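Side-chain contacts in GrgF (Penicillium sp. sh18, PDB 6LZH), which acts as a polyketide transferase in the biosynthesis of the fungal furanone gregatin A, probably fusing C11 and C4 polyketide chains by Claisen condensation: residues V11-L16 against L64-R69; L173-E178 against N184-A189; A53-E58 against R283-L288. One frame throughout, in Å; residues are numbered along the deposited sequence.

Contact 1: residues V11-L16 against L64-R69; sequences VEFTTL and LLYDPR
The rings of F13 and Y66 form a T-shaped pair in which F13 supplies the edge and Y66 the face: their planes stand at 78° and their centroids lie 4.9 Å apart. CZ of F13 sits over the middle of the Y66 ring, and F13 CZ comes to 3.6 Å from Y66 CE2. The rim of the Y66 ring is met in plane by CG of L64, its neighbour two residues back on the strand. Both aromatic side chains place CG between the backbone N and the carbonyl carbon (chi1 62° for F13, 69° for Y66), the rotation with which each ring reaches the other. L64 offers one methyl to each of two residues: its CD1 lies 3.7 Å from V11 CG2, and its CD2 is 4.2 Å from F13 CE1, approached obliquely. The atoms that meet are all carbons, and no hydrogen bond crosses between the segments.

The two strands share no backbone bonds because strand 20-26 lies between them in the sheet; V11 pairs with G23, F13 with L21, and L65 with W24. The side chains therefore bridge across an intervening strand, on which V11 touches L25 and Y66 touches L21. Helix 84-99 packs against the same cluster, W97 meeting the F13 ring and L91 the side chain of Y66.

Contact 2: residues L173-E178 against N184-A189; sequences LPYVNE and NGLQLA
Y175 lays one ring face against the methyl of A189, and the geometry is that of a well-centred CH-pi contact: A189 CB is 3.4 Å from the ring centroid of Y175 and only 7° off its normal. The nearest ring carbon, Y175 CE2, is 3.5 Å from A189 CB, but the other ring atoms are hardly farther. Two torsions produce this. CG stands anti to the carbonyl carbon (chi1 -74°), and the ring is then turned almost edge-on to its own backbone (chi2 5°), with CD1 nearly eclipsing CA.

L186, at the N-cap position of the helix, also has CG anti to its carbonyl carbon, and its CD1 is the working atom. L186 CD1 lies 3.3 Å from P174 O, against the bend where the chain leaves the strand. Y175 CD1 and L173 CB are more distant neighbours of L186 CD1, at 4.3 and 4.4 Å. Y175 O is buried here without a polar partner in the model, whereas Y175 OH is hydrogen-bonded to N42 ND2. A leucine in place of Y175 has neither flat face nor hydroxyl, and would probably leave the A189 methyl without its centred CH-pi partner and N42 ND2 without its acceptor.

The A189 side chain lies about 9 Å from that of C115, the probable nucleophile. The contact belongs to the insertion between sheet strands 133-137 and 232-237, a common site for the cap of alpha/beta hydrolases. It joins the end of strand 172-174, paired with strand 206-208, to the start of helix 187-198, while L173 packs on helices 150-165 and 209-216.

Contact 3: residues A53-E58 against R283-L288; sequences AKWFQE and RQLDFL
W55 and L285 each hold CG anti to the backbone N, and these settings extend the two side chains until they meet. F56, one residue on, instead swings CG anti to the carbonyl carbon (chi1 -78°), which sends its ring to Q284 and L288. At the far corner of the indole, W55 CH2 lies 3.8 Å from L285 CD2; L285 CB lies in the indole plane at its edge, while the methyl approaches obliquely. Q284, extended beyond CG, presents its amide oxygen to the rim of the phenyl ring, with Q284 OE1 3.9 Å from F56 CZ and near the ring plane; the ring and amide planes are 43° apart. L288 CD1, 4.4 Å from F56 CE1, is a looser neighbour.

This is helix-helix packing of the alpha/beta hydrolase fold, the first and last helices lying side by side against the central sheet. The helix segments pass at 11.6 Å between axes with a crossing angle of -49°, so large side chains close the distance. Q284 also rests on strands 133-137 and 232-237, and L65 of strand 62-66 packs against helix 49-58. I61, just after that helix, touches both F56 and L285.

No hydrogen bond links the segments, and the polar ends are served by other residues: W55 NE1 by E278 OE1, and Q284 OE1 by W112 NE1. The tryptophan bond, made to the same helix that L285 occupies, is likely to fix the rotation of the indole. An amide oxygen at an aromatic C-H edge is at most mildly attractive, so cohesion here probably rests chiefly on apolar packing.

In the fold
From the N terminus, strand 9-14 opens contact 1 and helix 49-58 opens contact 3 before strand 62-66 closes the first loop, so these two cross: residues 53-58 lie between the halves of contact 1, and 64-69 between the halves of contact 3. Contact 2 follows in series after contact 1 as a local closure, 173-178 back onto 184-189, within the long span that ends when helix 277-292 completes contact 3. Contact 1 binds the sheet's outermost N-terminal strand to its interior, contact 3 pairs early and late helices beside the sheet, and contact 2 ties strand 172-174 to helix 187-198 in the insertion before strand 232-237. Contacts 2 and 3 lie on opposite sides of the chain's centre.

Contact 1: residues V11-L16 against L64-R69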
loop_
_atom_site.group_PDB
_atom_site.type_symbol
_atom_site.label_atom_id
_atom_site.label_comp_id
_atom_site.label_asym_id
_atom_site.label_seq_id
_atom_site.Cartn_x
_atom_site.Cartn_y
_atom_site.Cartn_z
ATOM N N VAL A 11 -27.339 -0.412 -8.408
ATOM C CA VAL A 11 -26.890 0.803 -7.738
ATOM C C VAL A 11 -25.459 1.098 -8.179
ATOM O O VAL A 11 -24.737 0.231 -8.679
ATOM C CB VAL A 11 -26.959 0.699 -6.188
ATOM C CG1 VAL A 11 -28.395 0.635 -5.687
ATOM C CG2 VAL A 11 -26.151 -0.528 -5.682
ATOM N N GLU A 12 -25.051 2.350 -7.993
ATOM C CA GLU A 12 -23.658 2.711 -8.187
ATOM C C GLU A 12 -23.286 3.800 -7.193
ATOM O O GLU A 12 -24.144 4.500 -6.653
ATOM C CB GLU A 12 -23.370 3.143 -9.635
ATOM C CG GLU A 12 -24.408 4.008 -10.283
ATOM C CD GLU A 12 -24.055 4.372 -11.725
ATOM O OE1 GLU A 12 -23.958 3.464 -12.578
ATOM O OE2 GLU A 12 -23.886 5.575 -11.989
ATOM N N PHE A 13 -21.991 3.902 -6.913
ATOM C CA PHE A 13 -21.524 4.933 -6.000
ATOM C C PHE A 13 -20.117 5.322 -6.418
ATOM O O PHE A 13 -19.446 4.590 -7.156
ATOM C CB PHE A 13 -21.575 4.476 -4.526
ATOM C CG PHE A 13 -20.685 3.272 -4.214
ATOM C CD1 PHE A 13 -21.129 1.969 -4.470
ATOM C CD2 PHE A 13 -19.425 3.449 -3.649
ATOM C CE1 PHE A 13 -20.326 0.863 -4.174
ATOM C CE2 PHE A 13 -18.608 2.357 -3.343
ATOM C CZ PHE A 13 -19.059 1.060 -3.606
ATOM N N THR A 14 -19.690 6.498 -5.958
ATOM C CA THR A 14 -18.442 7.113 -6.399
ATOM C C THR A 14 -17.355 6.927 -5.345
ATOM O O THR A 14 -17.624 7.002 -4.142
ATOM C CB THR A 14 -18.667 8.603 -6.687
ATOM O OG1 THR A 14 -19.789 8.739 -7.579
ATOM C CG2 THR A 14 -17.444 9.231 -7.348
ATOM N N THR A 15 -16.124 6.675 -5.796
ATOM C CA THR A 15 -15.011 6.520 -4.869
ATOM C C THR A 15 -14.251 7.835 -4.718
ATOM O O THR A 15 -14.348 8.735 -5.556
ATOM C CB THR A 15 -14.043 5.430 -5.343
ATOM O OG1 THR A 15 -13.430 5.852 -6.566
ATOM C CG2 THR A 15 -14.777 4.116 -5.583
ATOM N N LEU A 16 -13.454 7.918 -3.651
ATOM C CA LEU A 16 -12.657 9.123 -3.437
ATOM C C LEU A 16 -11.765 9.412 -4.641
ATOM O O LEU A 16 -11.564 10.576 -5.005
ATOM C CB LEU A 16 -11.830 8.992 -2.159
ATOM C CG LEU A 16 -10.961 10.179 -1.706
ATOM C CD1 LEU A 16 -11.792 11.440 -1.470
ATOM C CD2 LEU A 16 -10.213 9.810 -0.450
ATOM N N LEU A 64 -25.445 -4.823 0.289
ATOM C CA LEU A 64 -24.808 -4.187 -0.861
ATOM C C LEU A 64 -23.755 -5.149 -1.399
ATOM O O LEU A 64 -22.846 -5.564 -0.668
ATOM C CB LEU A 64 -24.148 -2.853 -0.476
ATOM C CG LEU A 64 -23.310 -2.202 -1.590
ATOM C CD1 LEU A 64 -24.175 -1.796 -2.825
ATOM C CD2 LEU A 64 -22.524 -1.015 -1.061
ATOM N N LEU A 65 -23.887 -5.525 -2.665
ATOM C CA LEU A 65 -22.951 -6.434 -3.312
ATOM C C LEU A 65 -22.446 -5.733 -4.559
ATOM O O LEU A 65 -23.239 -5.435 -5.454
ATOM C CB LEU A 65 -23.665 -7.749 -3.660
ATOM C CG LEU A 65 -22.953 -8.848 -4.410
ATOM C CD1 LEU A 65 -21.636 -9.124 -3.733
ATOM C CD2 LEU A 65 -23.839 -10.118 -4.471
ATOM N N TYR A 66 -21.147 -5.453 -4.634
ATOM C CA TYR A 66 -20.672 -4.641 -5.745
ATOM C C TYR A 66 -19.406 -5.199 -6.378
ATOM O O TYR A 66 -18.684 -6.000 -5.781
ATOM C CB TYR A 66 -20.474 -3.190 -5.319
ATOM C CG TYR A 66 -19.346 -2.858 -4.367
ATOM C CD1 TYR A 66 -18.032 -2.752 -4.819
ATOM C CD2 TYR A 66 -19.610 -2.558 -3.040
ATOM C CE1 TYR A 66 -17.014 -2.404 -3.973
ATOM C CE2 TYR A 66 -18.589 -2.192 -2.166
ATOM C CZ TYR A 66 -17.289 -2.115 -2.642
ATOM O OH TYR A 66 -16.261 -1.753 -1.797
ATOM N N ASP A 67 -19.176 -4.786 -7.631
ATOM C CA ASP A 67 -17.984 -5.199 -8.357
ATOM C C ASP A 67 -16.838 -4.289 -7.946
ATOM O O ASP A 67 -16.986 -3.057 -8.009
ATOM C CB ASP A 67 -18.199 -5.136 -9.879
ATOM C CG ASP A 67 -19.088 -6.261 -10.396
ATOM O OD1 ASP A 67 -18.940 -7.400 -9.920
ATOM O OD2 ASP A 67 -19.911 -6.025 -11.303
ATOM N N PRO A 68 -15.726 -4.832 -7.459
ATOM C CA PRO A 68 -14.575 -3.985 -7.131
ATOM C C PRO A 68 -14.051 -3.282 -8.374
ATOM O O PRO A 68 -14.425 -3.586 -9.508
ATOM C CB PRO A 68 -13.547 -4.975 -6.566
ATOM C CG PRO A 68 -14.357 -6.170 -6.145
ATOM C CD PRO A 68 -15.489 -6.248 -7.120
ATOM N N ARG A 69 -13.179 -2.304 -8.139
ATOM C CA ARG A 69 -12.525 -1.588 -9.220
ATOM C C ARG A 69 -11.981 -2.543 -10.272
ATOM O O ARG A 69 -11.315 -3.528 -9.945
ATOM C CB ARG A 69 -11.374 -0.755 -8.650
ATOM C CG ARG A 69 -10.861 0.266 -9.627
ATOM C CD ARG A 69 -9.726 -0.249 -10.476
ATOM N NE ARG A 69 -8.475 -0.351 -9.740
ATOM C CZ ARG A 69 -7.351 -0.799 -10.284
ATOM N NH1 ARG A 69 -6.232 -0.867 -9.564
ATOM N NH2 ARG A 69 -7.354 -1.196 -11.553
#

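Contact 2: residues L173-E178 against N184-A189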
loop_
_atom_site.group_PDB
_atom_site.type_symbol
_atom_site.label_atom_id
_atom_site.label_comp_id
_atom_site.label_asym_id
_atom_site.label_seq_id
_atom_site.Cartn_x
_atom_site.Cartn_y
_atom_site.Cartn_z
ATOM N N LEU A 173 -0.883 -11.881 -16.755
ATOM C CA LEU A 173 -0.462 -13.260 -16.636
ATOM C C LEU A 173 -1.673 -14.176 -16.656
ATOM O O LEU A 173 -2.704 -13.830 -16.073
ATOM C CB LEU A 173 0.308 -13.485 -15.337
ATOM C CG LEU A 173 1.657 -12.792 -15.311
ATOM C CD1 LEU A 173 2.331 -13.049 -13.978
ATOM C CD2 LEU A 173 2.498 -13.279 -16.491
ATOM N N PRO A 174 -1.586 -15.336 -17.299
ATOM C CA PRO A 174 -2.664 -16.320 -17.192
ATOM C C PRO A 174 -2.552 -17.100 -15.893
ATOM O O PRO A 174 -1.487 -17.198 -15.274
ATOM C CB PRO A 174 -2.425 -17.232 -18.399
ATOM C CG PRO A 174 -0.923 -17.253 -18.504
ATOM C CD PRO A 174 -0.450 -15.855 -18.086
ATOM N N TYR A 175 -3.689 -17.665 -15.484
ATOM C CA TYR A 175 -3.693 -18.548 -14.323
ATOM C C TYR A 175 -2.806 -19.766 -14.554
ATOM O O TYR A 175 -2.190 -20.281 -13.609
ATOM C CB TYR A 175 -5.119 -18.992 -14.009
ATOM C CG TYR A 175 -5.998 -17.936 -13.379
ATOM C CD1 TYR A 175 -5.557 -16.623 -13.215
ATOM C CD2 TYR A 175 -7.270 -18.256 -12.934
ATOM C CE1 TYR A 175 -6.369 -15.671 -12.623
ATOM C CE2 TYR A 175 -8.083 -17.317 -12.355
ATOM C CZ TYR A 175 -7.636 -16.024 -12.200
ATOM O OH TYR A 175 -8.473 -15.094 -11.604
ATOM N N VAL A 176 -2.736 -20.239 -15.798
ATOM C CA VAL A 176 -1.955 -21.411 -16.192
ATOM C C VAL A 176 -1.282 -21.088 -17.519
ATOM O O VAL A 176 -1.967 -20.786 -18.503
ATOM C CB VAL A 176 -2.825 -22.677 -16.342
ATOM C CG1 VAL A 176 -1.951 -23.909 -16.595
ATOM C CG2 VAL A 176 -3.717 -22.891 -15.128
ATOM N N ASN A 177 0.049 -21.143 -17.554
ATOM C CA ASN A 177 0.768 -20.975 -18.811
ATOM C C ASN A 177 0.449 -22.124 -19.765
ATOM O O ASN A 177 0.030 -23.210 -19.353
ATOM C CB ASN A 177 2.279 -20.913 -18.573
ATOM C CG ASN A 177 2.687 -19.752 -17.690
ATOM O OD1 ASN A 177 3.406 -19.931 -16.706
ATOM N ND2 ASN A 177 2.228 -18.552 -18.036
ATOM N N GLU A 178 0.653 -21.873 -21.062
ATOM C CA GLU A 178 0.344 -22.896 -22.057
ATOM C C GLU A 178 1.127 -24.180 -21.814
ATOM O O GLU A 178 0.662 -25.266 -22.174
ATOM C CB GLU A 178 0.628 -22.363 -23.468
ATOM C CG GLU A 178 1.873 -21.490 -23.581
ATOM C CD GLU A 178 3.161 -22.292 -23.613
ATOM O OE1 GLU A 178 4.240 -21.676 -23.454
ATOM O OE2 GLU A 178 3.101 -23.530 -23.818
ATOM N N ASN A 184 3.869 -17.610 -10.228
ATOM C CA ASN A 184 4.278 -17.810 -8.838
ATOM C C ASN A 184 3.128 -17.651 -7.842
ATOM O O ASN A 184 2.853 -18.555 -7.044
ATOM C CB ASN A 184 5.419 -16.851 -8.486
ATOM C CG ASN A 184 5.942 -17.065 -7.068
ATOM O OD1 ASN A 184 5.877 -18.175 -6.529
ATOM N ND2 ASN A 184 6.460 -16.003 -6.459
ATOM N N GLY A 185 2.455 -16.508 -7.851
ATOM C CA GLY A 185 1.435 -16.287 -6.837
ATOM C C GLY A 185 0.018 -16.593 -7.292
ATOM O O GLY A 185 -0.930 -15.904 -6.899
ATOM N N LEU A 186 -0.149 -17.634 -8.111
ATOM C CA LEU A 186 -1.425 -17.845 -8.783
ATOM C C LEU A 186 -2.019 -19.235 -8.569
ATOM O O LEU A 186 -2.968 -19.596 -9.276
ATOM C CB LEU A 186 -1.274 -17.579 -10.286
ATOM C CG LEU A 186 -1.166 -16.105 -10.703
ATOM C CD1 LEU A 186 -1.473 -15.937 -12.184
ATOM C CD2 LEU A 186 -2.090 -15.235 -9.854
ATOM N N GLN A 187 -1.516 -20.021 -7.612
ATOM C CA GLN A 187 -2.011 -21.394 -7.495
ATOM C C GLN A 187 -3.460 -21.436 -7.016
ATOM O O GLN A 187 -4.246 -22.265 -7.493
ATOM C CB GLN A 187 -1.125 -22.230 -6.571
ATOM C CG GLN A 187 -1.243 -23.723 -6.876
ATOM C CD GLN A 187 -0.277 -24.584 -6.095
ATOM O OE1 GLN A 187 0.144 -25.646 -6.556
ATOM N NE2 GLN A 187 0.076 -24.133 -4.898
ATOM N N LEU A 188 -3.834 -20.569 -6.070
ATOM C CA LEU A 188 -5.237 -20.514 -5.664
ATOM C C LEU A 188 -6.131 -20.269 -6.869
ATOM O O LEU A 188 -7.176 -20.915 -7.032
ATOM C CB LEU A 188 -5.462 -19.417 -4.625
ATOM C CG LEU A 188 -6.958 -19.217 -4.328
ATOM C CD1 LEU A 188 -7.097 -18.890 -2.904
ATOM C CD2 LEU A 188 -7.633 -18.122 -5.155
ATOM N N ALA A 189 -5.750 -19.296 -7.701
ATOM C CA ALA A 189 -6.540 -18.961 -8.880
ATOM C C ALA A 189 -6.612 -20.143 -9.839
ATOM O O ALA A 189 -7.692 -20.518 -10.310
ATOM C CB ALA A 189 -5.945 -17.729 -9.576
#

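Contact 3: residues A53-E58 against R283-L288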
loop_
_atom_site.group_PDB
_atom_site.type_symbol
_atom_site.label_atom_id
_atom_site.label_comp_id
_atom_site.label_asym_id
_atom_site.label_seq_id
_atom_site.Cartn_x
_atom_site.Cartn_y
_atom_site.Cartn_z
ATOM N N ALA A 53 -26.586 -13.026 -0.138
ATOM C CA ALA A 53 -27.236 -11.739 0.100
ATOM C C ALA A 53 -28.742 -11.914 0.256
ATOM O O ALA A 53 -29.355 -11.355 1.179
ATOM C CB ALA A 53 -26.926 -10.773 -1.045
ATOM N N LYS A 54 -29.352 -12.707 -0.633
ATOM C CA LYS A 54 -30.788 -12.954 -0.552
ATOM C C LYS A 54 -31.175 -13.554 0.796
ATOM O O LYS A 54 -32.185 -13.157 1.395
ATOM C CB LYS A 54 -31.213 -13.880 -1.698
ATOM C CG LYS A 54 -32.714 -14.126 -1.753
ATOM C CD LYS A 54 -33.442 -12.898 -2.275
ATOM C CE LYS A 54 -34.924 -13.156 -2.530
ATOM N NZ LYS A 54 -35.799 -12.324 -1.636
ATOM N N TRP A 55 -30.374 -14.503 1.297
ATOM C CA TRP A 55 -30.645 -15.098 2.603
ATOM C C TRP A 55 -30.584 -14.057 3.721
ATOM O O TRP A 55 -31.456 -14.026 4.595
ATOM C CB TRP A 55 -29.656 -16.236 2.868
ATOM C CG TRP A 55 -29.958 -17.072 4.083
ATOM C CD1 TRP A 55 -30.598 -18.289 4.107
ATOM C CD2 TRP A 55 -29.614 -16.777 5.448
ATOM N NE1 TRP A 55 -30.671 -18.749 5.395
ATOM C CE2 TRP A 55 -30.075 -17.846 6.235
ATOM C CE3 TRP A 55 -28.962 -15.708 6.077
ATOM C CZ2 TRP A 55 -29.908 -17.884 7.628
ATOM C CZ3 TRP A 55 -28.795 -15.741 7.466
ATOM C CH2 TRP A 55 -29.260 -16.828 8.223
ATOM N N PHE A 56 -29.524 -13.232 3.743
ATOM C CA PHE A 56 -29.427 -12.169 4.747
ATOM C C PHE A 56 -30.575 -11.177 4.610
ATOM O O PHE A 56 -31.133 -10.714 5.613
ATOM C CB PHE A 56 -28.086 -11.419 4.629
ATOM C CG PHE A 56 -26.909 -12.156 5.233
ATOM C CD1 PHE A 56 -26.955 -12.627 6.534
ATOM C CD2 PHE A 56 -25.753 -12.375 4.486
ATOM C CE1 PHE A 56 -25.863 -13.314 7.088
ATOM C CE2 PHE A 56 -24.663 -13.074 5.030
ATOM C CZ PHE A 56 -24.714 -13.523 6.326
ATOM N N GLN A 57 -30.901 -10.799 3.375
ATOM C CA GLN A 57 -32.034 -9.902 3.146
ATOM C C GLN A 57 -33.318 -10.477 3.748
ATOM O O GLN A 57 -34.099 -9.756 4.386
ATOM C CB GLN A 57 -32.188 -9.663 1.639
ATOM C CG GLN A 57 -33.348 -8.750 1.238
ATOM C CD GLN A 57 -33.639 -8.775 -0.246
ATOM O OE1 GLN A 57 -33.349 -9.755 -0.943
ATOM N NE2 GLN A 57 -34.228 -7.692 -0.745
ATOM N N GLU A 58 -33.544 -11.785 3.564
ATOM C CA GLU A 58 -34.732 -12.437 4.102
ATOM C C GLU A 58 -34.740 -12.443 5.622
ATOM O O GLU A 58 -35.810 -12.594 6.222
ATOM C CB GLU A 58 -34.834 -13.870 3.569
ATOM C CG GLU A 58 -35.330 -13.964 2.146
ATOM C CD GLU A 58 -35.086 -15.322 1.542
ATOM O OE1 GLU A 58 -34.406 -16.143 2.189
ATOM O OE2 GLU A 58 -35.576 -15.567 0.428
ATOM N N ARG A 283 -25.245 -19.085 12.075
ATOM C CA ARG A 283 -24.157 -18.767 12.999
ATOM C C ARG A 283 -23.663 -17.338 12.790
ATOM O O ARG A 283 -23.515 -16.575 13.754
ATOM C CB ARG A 283 -23.031 -19.787 12.818
ATOM C CG ARG A 283 -21.696 -19.425 13.484
ATOM C CD ARG A 283 -21.769 -19.479 15.020
ATOM N NE ARG A 283 -20.450 -19.251 15.599
ATOM C CZ ARG A 283 -19.510 -20.187 15.661
ATOM N NH1 ARG A 283 -19.763 -21.402 15.202
ATOM N NH2 ARG A 283 -18.320 -19.908 16.185
ATOM N N GLN A 284 -23.434 -16.950 11.529
ATOM C CA GLN A 284 -22.996 -15.592 11.215
ATOM C C GLN A 284 -24.079 -14.577 11.547
ATOM O O GLN A 284 -23.786 -13.484 12.031
ATOM C CB GLN A 284 -22.617 -15.485 9.735
ATOM C CG GLN A 284 -21.360 -16.277 9.381
ATOM C CD GLN A 284 -21.138 -16.402 7.882
ATOM O OE1 GLN A 284 -21.468 -15.501 7.118
ATOM N NE2 GLN A 284 -20.578 -17.537 7.457
ATOM N N LEU A 285 -25.336 -14.922 11.276
ATOM C CA LEU A 285 -26.443 -14.058 11.664
ATOM C C LEU A 285 -26.490 -13.862 13.182
ATOM O O LEU A 285 -26.737 -12.750 13.669
ATOM C CB LEU A 285 -27.749 -14.660 11.144
ATOM C CG LEU A 285 -29.005 -13.941 11.625
ATOM C CD1 LEU A 285 -29.093 -12.607 10.907
ATOM C CD2 LEU A 285 -30.229 -14.813 11.342
ATOM N N ASP A 286 -26.244 -14.925 13.945
ATOM C CA ASP A 286 -26.230 -14.803 15.401
ATOM C C ASP A 286 -25.094 -13.893 15.864
ATOM O O ASP A 286 -25.275 -13.058 16.759
ATOM C CB ASP A 286 -26.097 -16.193 16.037
ATOM C CG ASP A 286 -26.340 -16.168 17.531
ATOM O OD1 ASP A 286 -27.501 -15.945 17.927
ATOM O OD2 ASP A 286 -25.371 -16.337 18.314
ATOM N N PHE A 287 -23.915 -14.043 15.255
ATOM C CA PHE A 287 -22.803 -13.134 15.522
ATOM C C PHE A 287 -23.215 -11.687 15.291
ATOM O O PHE A 287 -23.002 -10.825 16.145
ATOM C CB PHE A 287 -21.618 -13.511 14.635
ATOM C CG PHE A 287 -20.502 -12.506 14.647
ATOM C CD1 PHE A 287 -19.582 -12.483 15.680
ATOM C CD2 PHE A 287 -20.365 -11.586 13.616
ATOM C CE1 PHE A 287 -18.533 -11.551 15.686
ATOM C CE2 PHE A 287 -19.309 -10.650 13.623
ATOM C CZ PHE A 287 -18.416 -10.634 14.648
ATOM N N LEU A 288 -23.813 -11.408 14.132
ATOM C CA LEU A 288 -24.262 -10.052 13.828
ATOM C C LEU A 288 -25.329 -9.572 14.808
ATOM O O LEU A 288 -25.320 -8.401 15.211
ATOM C CB LEU A 288 -24.782 -9.986 12.392
ATOM C CG LEU A 288 -23.738 -10.221 11.267
ATOM C CD1 LEU A 288 -24.376 -10.206 9.883
ATOM C CD2 LEU A 288 -22.580 -9.208 11.311
#